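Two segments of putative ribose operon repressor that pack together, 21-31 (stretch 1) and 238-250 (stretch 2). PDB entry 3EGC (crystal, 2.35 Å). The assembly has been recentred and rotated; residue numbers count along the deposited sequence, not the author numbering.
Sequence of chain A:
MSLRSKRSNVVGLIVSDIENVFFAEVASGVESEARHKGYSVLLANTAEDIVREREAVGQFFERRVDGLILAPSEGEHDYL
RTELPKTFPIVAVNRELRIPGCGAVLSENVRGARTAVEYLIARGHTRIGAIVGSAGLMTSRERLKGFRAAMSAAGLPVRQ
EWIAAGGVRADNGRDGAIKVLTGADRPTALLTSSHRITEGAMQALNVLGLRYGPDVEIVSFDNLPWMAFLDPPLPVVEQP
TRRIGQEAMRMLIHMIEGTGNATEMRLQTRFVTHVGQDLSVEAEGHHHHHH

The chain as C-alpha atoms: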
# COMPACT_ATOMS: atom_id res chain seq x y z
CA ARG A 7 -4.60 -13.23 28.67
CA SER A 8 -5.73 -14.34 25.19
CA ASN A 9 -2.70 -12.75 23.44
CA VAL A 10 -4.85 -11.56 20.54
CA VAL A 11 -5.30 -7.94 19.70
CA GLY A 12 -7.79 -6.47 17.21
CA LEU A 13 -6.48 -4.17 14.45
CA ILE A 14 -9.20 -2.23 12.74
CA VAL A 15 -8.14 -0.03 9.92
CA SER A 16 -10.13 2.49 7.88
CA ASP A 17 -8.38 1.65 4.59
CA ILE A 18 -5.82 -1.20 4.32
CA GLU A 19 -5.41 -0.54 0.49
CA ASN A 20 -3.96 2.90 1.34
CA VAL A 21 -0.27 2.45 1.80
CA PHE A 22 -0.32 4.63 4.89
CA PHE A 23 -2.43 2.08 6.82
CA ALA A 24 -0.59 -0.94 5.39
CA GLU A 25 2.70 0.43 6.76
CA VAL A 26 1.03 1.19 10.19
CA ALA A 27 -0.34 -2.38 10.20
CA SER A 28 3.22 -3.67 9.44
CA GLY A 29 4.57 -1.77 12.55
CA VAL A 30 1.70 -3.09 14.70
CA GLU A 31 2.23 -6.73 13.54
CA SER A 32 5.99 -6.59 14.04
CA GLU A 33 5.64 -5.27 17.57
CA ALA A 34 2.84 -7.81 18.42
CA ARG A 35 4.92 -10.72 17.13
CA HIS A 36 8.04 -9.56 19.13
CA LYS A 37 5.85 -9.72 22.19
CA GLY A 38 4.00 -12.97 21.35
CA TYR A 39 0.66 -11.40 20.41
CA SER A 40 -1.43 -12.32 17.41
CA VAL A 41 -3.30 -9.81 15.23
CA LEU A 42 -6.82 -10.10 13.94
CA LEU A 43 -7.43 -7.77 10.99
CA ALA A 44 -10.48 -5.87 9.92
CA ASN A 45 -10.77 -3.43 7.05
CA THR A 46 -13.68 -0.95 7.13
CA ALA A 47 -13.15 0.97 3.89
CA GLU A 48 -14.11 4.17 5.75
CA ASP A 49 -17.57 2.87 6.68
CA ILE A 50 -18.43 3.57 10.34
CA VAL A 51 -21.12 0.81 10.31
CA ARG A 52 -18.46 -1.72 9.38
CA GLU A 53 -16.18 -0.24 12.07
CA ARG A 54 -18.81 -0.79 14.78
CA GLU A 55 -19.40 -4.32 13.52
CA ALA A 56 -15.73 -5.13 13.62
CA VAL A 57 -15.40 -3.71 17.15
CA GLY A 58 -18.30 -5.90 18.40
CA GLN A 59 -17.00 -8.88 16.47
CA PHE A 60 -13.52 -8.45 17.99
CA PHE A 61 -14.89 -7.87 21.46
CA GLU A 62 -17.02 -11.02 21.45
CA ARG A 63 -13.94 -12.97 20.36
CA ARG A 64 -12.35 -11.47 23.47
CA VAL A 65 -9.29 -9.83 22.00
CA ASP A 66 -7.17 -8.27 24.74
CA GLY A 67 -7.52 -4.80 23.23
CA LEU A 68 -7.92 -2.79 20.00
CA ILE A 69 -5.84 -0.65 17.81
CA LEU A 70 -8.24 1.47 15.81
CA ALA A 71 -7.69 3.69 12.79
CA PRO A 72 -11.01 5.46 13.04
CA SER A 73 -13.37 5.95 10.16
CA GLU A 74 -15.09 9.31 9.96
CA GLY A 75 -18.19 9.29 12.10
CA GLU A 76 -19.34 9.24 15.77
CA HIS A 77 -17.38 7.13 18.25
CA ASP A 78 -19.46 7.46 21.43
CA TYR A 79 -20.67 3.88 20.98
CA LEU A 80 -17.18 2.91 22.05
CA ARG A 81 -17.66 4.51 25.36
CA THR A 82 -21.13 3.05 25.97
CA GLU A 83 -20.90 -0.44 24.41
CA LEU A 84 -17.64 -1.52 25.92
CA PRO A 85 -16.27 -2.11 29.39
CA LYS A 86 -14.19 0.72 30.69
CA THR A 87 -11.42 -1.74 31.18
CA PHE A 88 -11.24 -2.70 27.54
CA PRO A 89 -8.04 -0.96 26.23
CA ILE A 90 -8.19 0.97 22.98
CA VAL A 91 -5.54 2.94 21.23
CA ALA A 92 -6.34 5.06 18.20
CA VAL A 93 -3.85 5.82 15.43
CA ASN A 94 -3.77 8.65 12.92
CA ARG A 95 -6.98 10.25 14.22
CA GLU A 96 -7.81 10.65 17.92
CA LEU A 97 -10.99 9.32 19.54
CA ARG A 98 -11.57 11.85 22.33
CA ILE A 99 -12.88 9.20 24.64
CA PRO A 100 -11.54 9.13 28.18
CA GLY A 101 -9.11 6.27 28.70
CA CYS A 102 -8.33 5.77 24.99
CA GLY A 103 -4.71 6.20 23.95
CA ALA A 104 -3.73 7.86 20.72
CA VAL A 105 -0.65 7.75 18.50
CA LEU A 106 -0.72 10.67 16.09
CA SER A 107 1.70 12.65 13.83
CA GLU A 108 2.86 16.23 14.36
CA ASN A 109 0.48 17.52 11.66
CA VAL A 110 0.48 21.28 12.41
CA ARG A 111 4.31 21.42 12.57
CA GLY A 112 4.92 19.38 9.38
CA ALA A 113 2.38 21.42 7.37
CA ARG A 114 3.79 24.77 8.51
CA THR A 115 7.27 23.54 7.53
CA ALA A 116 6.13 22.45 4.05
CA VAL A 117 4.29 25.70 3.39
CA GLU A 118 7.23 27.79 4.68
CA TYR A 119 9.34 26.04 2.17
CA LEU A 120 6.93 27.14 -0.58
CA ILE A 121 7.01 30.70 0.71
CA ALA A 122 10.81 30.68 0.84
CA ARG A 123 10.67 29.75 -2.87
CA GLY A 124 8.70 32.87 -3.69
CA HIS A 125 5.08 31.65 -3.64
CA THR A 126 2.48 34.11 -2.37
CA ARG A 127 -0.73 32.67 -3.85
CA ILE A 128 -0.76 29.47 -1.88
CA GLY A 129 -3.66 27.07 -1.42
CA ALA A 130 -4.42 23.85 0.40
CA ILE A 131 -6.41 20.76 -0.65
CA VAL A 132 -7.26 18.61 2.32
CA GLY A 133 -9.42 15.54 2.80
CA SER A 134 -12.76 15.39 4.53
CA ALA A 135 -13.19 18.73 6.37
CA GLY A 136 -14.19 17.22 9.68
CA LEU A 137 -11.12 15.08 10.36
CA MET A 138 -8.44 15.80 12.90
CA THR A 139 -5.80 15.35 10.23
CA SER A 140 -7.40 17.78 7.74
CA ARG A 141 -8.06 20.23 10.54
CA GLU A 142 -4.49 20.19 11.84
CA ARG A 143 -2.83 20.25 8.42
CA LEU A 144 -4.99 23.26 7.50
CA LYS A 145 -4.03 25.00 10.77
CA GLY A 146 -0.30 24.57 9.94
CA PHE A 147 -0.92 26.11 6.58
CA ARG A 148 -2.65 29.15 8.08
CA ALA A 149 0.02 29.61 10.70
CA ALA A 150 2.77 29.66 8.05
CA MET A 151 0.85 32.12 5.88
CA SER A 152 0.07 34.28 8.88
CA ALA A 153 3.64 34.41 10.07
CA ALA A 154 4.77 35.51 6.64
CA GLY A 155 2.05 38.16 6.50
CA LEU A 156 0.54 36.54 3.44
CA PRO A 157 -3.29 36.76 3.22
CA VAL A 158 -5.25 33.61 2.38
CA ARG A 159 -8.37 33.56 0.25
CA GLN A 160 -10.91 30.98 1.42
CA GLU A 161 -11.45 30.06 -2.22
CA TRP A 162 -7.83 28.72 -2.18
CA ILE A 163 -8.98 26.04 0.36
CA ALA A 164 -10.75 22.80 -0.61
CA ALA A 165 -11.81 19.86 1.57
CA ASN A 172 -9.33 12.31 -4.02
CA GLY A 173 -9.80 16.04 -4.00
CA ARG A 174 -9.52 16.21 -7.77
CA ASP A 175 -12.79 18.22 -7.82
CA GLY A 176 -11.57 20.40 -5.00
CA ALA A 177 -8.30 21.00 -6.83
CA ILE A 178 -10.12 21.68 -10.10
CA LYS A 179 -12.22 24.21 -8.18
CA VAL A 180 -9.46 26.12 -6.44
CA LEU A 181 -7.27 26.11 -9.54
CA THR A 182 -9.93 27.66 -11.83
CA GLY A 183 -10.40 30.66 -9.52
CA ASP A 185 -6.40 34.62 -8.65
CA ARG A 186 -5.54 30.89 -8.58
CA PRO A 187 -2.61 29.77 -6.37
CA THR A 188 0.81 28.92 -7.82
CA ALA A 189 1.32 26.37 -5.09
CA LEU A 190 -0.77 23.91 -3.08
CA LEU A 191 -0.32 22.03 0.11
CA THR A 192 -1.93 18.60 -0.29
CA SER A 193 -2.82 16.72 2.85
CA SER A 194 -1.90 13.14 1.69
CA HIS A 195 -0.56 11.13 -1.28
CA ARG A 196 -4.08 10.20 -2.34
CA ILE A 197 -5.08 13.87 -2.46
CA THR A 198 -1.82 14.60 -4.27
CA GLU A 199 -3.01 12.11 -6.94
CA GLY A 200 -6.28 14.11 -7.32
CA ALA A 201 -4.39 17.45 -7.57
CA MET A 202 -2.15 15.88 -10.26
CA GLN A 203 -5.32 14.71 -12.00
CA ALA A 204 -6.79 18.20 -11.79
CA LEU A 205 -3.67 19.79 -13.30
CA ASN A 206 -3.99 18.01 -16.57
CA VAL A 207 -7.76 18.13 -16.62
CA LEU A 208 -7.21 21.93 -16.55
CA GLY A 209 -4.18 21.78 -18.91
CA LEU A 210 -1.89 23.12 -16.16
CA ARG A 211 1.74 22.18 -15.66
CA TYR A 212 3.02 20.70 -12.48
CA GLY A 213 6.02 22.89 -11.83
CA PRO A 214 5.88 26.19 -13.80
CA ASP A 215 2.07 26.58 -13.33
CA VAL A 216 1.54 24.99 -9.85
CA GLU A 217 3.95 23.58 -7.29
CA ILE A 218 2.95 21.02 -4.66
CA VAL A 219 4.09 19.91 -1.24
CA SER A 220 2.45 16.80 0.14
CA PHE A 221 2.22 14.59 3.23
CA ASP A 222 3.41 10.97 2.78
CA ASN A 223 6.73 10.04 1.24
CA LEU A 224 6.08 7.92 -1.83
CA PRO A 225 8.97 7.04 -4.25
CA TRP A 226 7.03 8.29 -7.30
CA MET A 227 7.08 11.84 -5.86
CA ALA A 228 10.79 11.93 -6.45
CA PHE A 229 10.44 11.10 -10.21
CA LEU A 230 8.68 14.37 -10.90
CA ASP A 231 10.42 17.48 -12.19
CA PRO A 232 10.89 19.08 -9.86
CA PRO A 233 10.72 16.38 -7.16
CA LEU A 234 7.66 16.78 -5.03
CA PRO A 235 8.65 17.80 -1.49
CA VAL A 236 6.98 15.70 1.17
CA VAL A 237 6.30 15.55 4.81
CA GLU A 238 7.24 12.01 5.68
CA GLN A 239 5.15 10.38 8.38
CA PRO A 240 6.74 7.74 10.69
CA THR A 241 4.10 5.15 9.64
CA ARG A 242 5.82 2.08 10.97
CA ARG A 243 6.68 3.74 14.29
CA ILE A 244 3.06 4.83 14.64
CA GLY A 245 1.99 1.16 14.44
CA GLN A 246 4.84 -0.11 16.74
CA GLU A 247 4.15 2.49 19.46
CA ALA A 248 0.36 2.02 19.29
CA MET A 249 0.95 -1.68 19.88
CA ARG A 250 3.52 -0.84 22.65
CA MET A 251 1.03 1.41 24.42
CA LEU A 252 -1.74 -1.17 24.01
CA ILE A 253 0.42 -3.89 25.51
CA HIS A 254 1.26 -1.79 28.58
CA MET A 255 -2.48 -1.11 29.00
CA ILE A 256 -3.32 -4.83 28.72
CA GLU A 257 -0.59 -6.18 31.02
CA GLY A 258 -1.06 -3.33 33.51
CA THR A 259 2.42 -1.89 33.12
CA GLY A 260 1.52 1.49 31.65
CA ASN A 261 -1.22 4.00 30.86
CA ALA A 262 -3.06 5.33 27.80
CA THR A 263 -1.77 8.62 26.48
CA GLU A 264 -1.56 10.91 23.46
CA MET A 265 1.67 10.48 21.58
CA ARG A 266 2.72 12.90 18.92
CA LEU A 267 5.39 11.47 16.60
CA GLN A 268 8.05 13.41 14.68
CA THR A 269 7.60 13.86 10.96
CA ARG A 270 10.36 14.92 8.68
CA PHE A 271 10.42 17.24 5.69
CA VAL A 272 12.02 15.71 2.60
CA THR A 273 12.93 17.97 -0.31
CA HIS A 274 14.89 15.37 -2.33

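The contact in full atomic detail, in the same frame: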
# COMPACT_ATOMS: atom_id res chain seq x y z
N VAL A 21 -1.58 2.86 1.42
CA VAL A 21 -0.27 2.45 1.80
C VAL A 21 0.08 2.99 3.19
O VAL A 21 0.86 2.36 3.91
CB VAL A 21 0.73 2.93 0.68
CG1 VAL A 21 1.85 3.70 1.27
CG2 VAL A 21 1.27 1.78 -0.01
N PHE A 22 -0.51 4.12 3.56
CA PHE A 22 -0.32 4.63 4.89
C PHE A 22 -0.65 3.57 5.96
O PHE A 22 0.17 3.26 6.82
CB PHE A 22 -1.15 5.91 5.09
CG PHE A 22 -1.07 6.45 6.49
CD1 PHE A 22 -0.08 7.33 6.87
CD2 PHE A 22 -2.01 6.06 7.45
CE1 PHE A 22 -0.04 7.81 8.21
CE2 PHE A 22 -1.98 6.53 8.73
CZ PHE A 22 -1.01 7.41 9.11
N PHE A 23 -1.88 3.07 5.90
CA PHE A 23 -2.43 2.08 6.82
C PHE A 23 -1.77 0.68 6.75
O PHE A 23 -1.69 0.00 7.73
CB PHE A 23 -3.98 1.99 6.62
CG PHE A 23 -4.70 3.26 6.96
CD1 PHE A 23 -4.73 3.74 8.29
CD2 PHE A 23 -5.31 4.01 5.97
CE1 PHE A 23 -5.34 4.95 8.59
CE2 PHE A 23 -5.95 5.23 6.26
CZ PHE A 23 -5.95 5.71 7.58
N ALA A 24 -1.39 0.25 5.57
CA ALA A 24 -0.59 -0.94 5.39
C ALA A 24 0.77 -0.88 6.12
O ALA A 24 1.25 -1.89 6.68
CB ALA A 24 -0.33 -1.22 3.83
N GLU A 25 1.43 0.25 6.02
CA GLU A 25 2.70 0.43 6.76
C GLU A 25 2.48 0.57 8.30
O GLU A 25 3.31 0.13 9.07
CB GLU A 25 3.46 1.65 6.24
CG GLU A 25 3.99 1.56 4.79
CD GLU A 25 4.65 2.90 4.36
OE1 GLU A 25 4.72 3.89 5.14
OE2 GLU A 25 5.17 2.99 3.26
N VAL A 26 1.37 1.17 8.73
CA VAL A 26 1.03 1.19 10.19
C VAL A 26 0.74 -0.25 10.70
O VAL A 26 1.18 -0.63 11.78
CB VAL A 26 -0.25 2.05 10.49
CG1 VAL A 26 -0.75 1.77 11.91
CG2 VAL A 26 0.03 3.62 10.25
N ALA A 27 -0.00 -1.02 9.88
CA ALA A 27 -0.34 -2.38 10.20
C ALA A 27 0.95 -3.24 10.35
O ALA A 27 1.02 -4.10 11.27
CB ALA A 27 -1.23 -2.98 9.09
N SER A 28 1.88 -3.03 9.42
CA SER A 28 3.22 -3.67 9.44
C SER A 28 3.93 -3.39 10.81
O SER A 28 4.36 -4.31 11.46
CB SER A 28 4.07 -3.10 8.29
OG SER A 28 5.33 -3.59 8.37
N GLY A 29 3.98 -2.14 11.23
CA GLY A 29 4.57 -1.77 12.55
C GLY A 29 3.85 -2.43 13.74
O GLY A 29 4.52 -2.91 14.72
N VAL A 30 2.51 -2.43 13.67
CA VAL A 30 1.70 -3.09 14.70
C VAL A 30 2.00 -4.64 14.77
O VAL A 30 2.22 -5.20 15.85
CB VAL A 30 0.21 -2.98 14.38
CG1 VAL A 30 -0.54 -3.94 15.25
CG2 VAL A 30 -0.29 -1.58 14.49
N GLU A 31 2.03 -5.30 13.62
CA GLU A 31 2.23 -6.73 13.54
C GLU A 31 3.63 -7.14 14.00
O GLU A 31 3.80 -8.14 14.63
CB GLU A 31 1.99 -7.24 12.10
CG GLU A 31 1.91 -8.74 11.99
CD GLU A 31 3.27 -9.38 11.72
OE1 GLU A 31 3.33 -10.58 11.91
OE2 GLU A 31 4.25 -8.70 11.34
N GLU A 238 7.25 13.42 5.38
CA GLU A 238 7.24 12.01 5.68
C GLU A 238 6.65 11.76 7.04
O GLU A 238 7.03 12.41 8.01
CB GLU A 238 8.65 11.42 5.59
CG GLU A 238 8.74 9.95 5.92
CD GLU A 238 10.15 9.46 5.87
OE1 GLU A 238 10.76 9.26 6.97
OE2 GLU A 238 10.66 9.28 4.73
N GLN A 239 5.72 10.81 7.11
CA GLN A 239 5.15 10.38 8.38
C GLN A 239 5.89 9.13 8.83
O GLN A 239 6.21 8.31 7.97
CB GLN A 239 3.66 10.13 8.24
CG GLN A 239 2.90 11.38 8.00
CD GLN A 239 1.39 11.17 8.20
OE1 GLN A 239 0.88 11.26 9.33
NE2 GLN A 239 0.68 10.85 7.11
N PRO A 240 6.12 8.96 10.16
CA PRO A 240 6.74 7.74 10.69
C PRO A 240 5.72 6.57 10.80
O PRO A 240 5.41 6.06 11.88
CB PRO A 240 7.22 8.19 12.09
CG PRO A 240 6.14 9.18 12.52
CD PRO A 240 5.62 9.83 11.23
N THR A 241 5.23 6.13 9.67
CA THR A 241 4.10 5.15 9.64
C THR A 241 4.33 3.89 10.42
O THR A 241 3.48 3.49 11.20
CB THR A 241 3.75 4.72 8.20
OG1 THR A 241 4.96 4.26 7.52
CG2 THR A 241 3.21 5.87 7.45
N ARG A 242 5.47 3.27 10.21
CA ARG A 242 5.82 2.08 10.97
C ARG A 242 5.90 2.29 12.48
O ARG A 242 5.40 1.48 13.24
CB ARG A 242 7.13 1.45 10.41
CG ARG A 242 6.81 0.47 9.27
CD ARG A 242 8.04 0.27 8.30
NE ARG A 242 8.31 1.49 7.55
CZ ARG A 242 8.27 1.60 6.21
NH1 ARG A 242 8.03 0.54 5.44
NH2 ARG A 242 8.53 2.79 5.65
N ARG A 243 6.56 3.36 12.89
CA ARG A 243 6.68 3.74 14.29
C ARG A 243 5.33 4.05 14.90
O ARG A 243 5.12 3.79 16.04
CB ARG A 243 7.64 4.93 14.43
CG ARG A 243 7.97 5.34 15.89
CD ARG A 243 9.02 4.44 16.48
NE ARG A 243 9.18 4.67 17.91
CZ ARG A 243 10.20 5.33 18.47
NH1 ARG A 243 11.18 5.83 17.71
NH2 ARG A 243 10.24 5.48 19.79
N ILE A 244 4.41 4.62 14.14
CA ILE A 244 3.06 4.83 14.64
C ILE A 244 2.42 3.49 15.01
O ILE A 244 1.88 3.33 16.11
CB ILE A 244 2.17 5.59 13.56
CG1 ILE A 244 2.71 7.02 13.37
CG2 ILE A 244 0.69 5.55 13.99
CD1 ILE A 244 2.09 7.82 12.14
N GLY A 245 2.49 2.51 14.12
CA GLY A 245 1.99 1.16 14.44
C GLY A 245 2.69 0.46 15.63
O GLY A 245 2.04 -0.12 16.50
N GLN A 246 4.03 0.47 15.63
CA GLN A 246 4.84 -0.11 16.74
C GLN A 246 4.51 0.46 18.14
O GLN A 246 4.26 -0.32 19.09
CB GLN A 246 6.35 0.06 16.41
CG GLN A 246 7.32 -0.29 17.51
CD GLN A 246 8.82 -0.02 17.13
OE1 GLN A 246 9.29 1.09 17.22
NE2 GLN A 246 9.53 -1.06 16.69
N GLU A 247 4.45 1.79 18.23
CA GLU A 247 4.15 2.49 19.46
C GLU A 247 2.69 2.29 19.90
O GLU A 247 2.41 2.25 21.07
CB GLU A 247 4.41 4.03 19.28
CG GLU A 247 5.85 4.43 19.08
CD GLU A 247 6.75 4.14 20.29
OE1 GLU A 247 6.22 4.08 21.41
OE2 GLU A 247 7.97 3.96 20.08
N ALA A 248 1.76 2.24 18.95
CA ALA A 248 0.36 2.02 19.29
C ALA A 248 0.19 0.65 19.91
O ALA A 248 -0.50 0.51 20.92
CB ALA A 248 -0.57 2.21 18.04
N MET A 249 0.82 -0.33 19.29
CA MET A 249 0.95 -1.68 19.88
C MET A 249 1.69 -1.67 21.23
O MET A 249 1.30 -2.42 22.08
CB MET A 249 1.59 -2.70 18.94
CG MET A 249 1.29 -4.18 19.35
SD MET A 249 -0.49 -4.72 19.51
CE MET A 249 -0.96 -4.72 17.87
N ARG A 250 2.75 -0.89 21.37
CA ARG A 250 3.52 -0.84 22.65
C ARG A 250 2.64 -0.30 23.79
O ARG A 250 2.52 -0.93 24.82
CB ARG A 250 4.80 0.00 22.53
CG ARG A 250 6.07 -0.76 22.08
CD ARG A 250 7.33 0.20 21.98
NE ARG A 250 8.47 -0.43 21.29
CZ ARG A 250 9.56 0.24 20.89
NH1 ARG A 250 9.65 1.54 21.11
NH2 ARG A 250 10.55 -0.37 20.25

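Two helices far apart in sequence, 21-31 and 241-250, pack here with their axes only 6.3 Å apart at closest approach and their N-to-C directions at 42°. So close an approach brings backbone against backbone, and two glycines make it possible. Gly29 and Gly245 lie at the crossing, where Gly29 C is 3.6 Å from Gly245 C, and the CA of Val30 comes within 4.3 Å of the CA of Gly245. A CB on Gly29 would sit 2.0 Å from Arg242 O; one on Gly245 would sit 1.9 Å from Val26 O. Any side chain would therefore collide with the opposing backbone.

The same intimacy lets CA-H groups point at carbonyl oxygens across the interface. Gly245 CA lies 3.3 Å from Val26 O, and in the reverse sense Gly29 CA lies 3.4 Å from Arg242 O and Val26 CA lies 3.5 Å from Thr241 O, all three with angles near 150° at the hydrogen. Gln246 CA to Gly29 O and Val30 CA to Gly245 O, each 3.5 Å, are more bent. Four of these oxygens keep their helical partners: Val26 O accepts from Val30 N at 2.9 Å, Arg242 O from Gln246 N at 2.9 Å, Thr241 O from Gly245 N at 3.2 Å, and Gly245 O from Met249 N at 3.1 Å. The CA-H contacts supplement the backbone ladders, and no conventional backbone hydrogen bond joins the two helices.

The one conventional hydrogen bond across the contact is made by side chains. Thr241 OG1 donates to Glu25 OE1 at 2.4 Å, a very short distance. Both residues direct CA-to-CB toward the other helix, and the extended chi2 of Glu25 carries its carboxylate to the hydroxyl at the start of the second helix, just after Pro240 at the N-cap position. Threonine suits this place because it offers a donor and a methyl together: its CG2 lies 3.6 Å from Phe22 CD1. Glu25 OE1 also faces the guanidinium of Arg242, 4.0 Å from NH2. This long salt bridge is purely electrostatic, since the oxygen lies over one face of the group and no N-H points at it. The aliphatic part of Arg242 contributes too, with its CG 3.5 Å from Glu25 O.

Nonpolar side chains fill the space beside the backbone contact. Phe22 has a CB that points sideways, but its ring reaches nearer the second stretch and meets Thr241, Gln239 and Ile244 obliquely. Gln239 NE2 comes within 3.3 Å of Phe22 CE1, yet this amide needs nothing from the ring, because its NE2 and OE1 are both hydrogen-bonded elsewhere in the structure. Val26 CG2 and Ile244 CG2 make an apolar contact at 4.3 Å, which keeps both buried methyls against carbon. Farther along, Val30 and Met249 adjoin.

On the second helix's outer side, Arg243 and Glu247 point away from the contact. Arg243 NE and NH2 both donate to Glu247 OE2, at 2.6 and 2.7 Å, within a salt bridge, and Arg250 NH1 lies 3.1 Å from the same Glu247 OE2 in a second one.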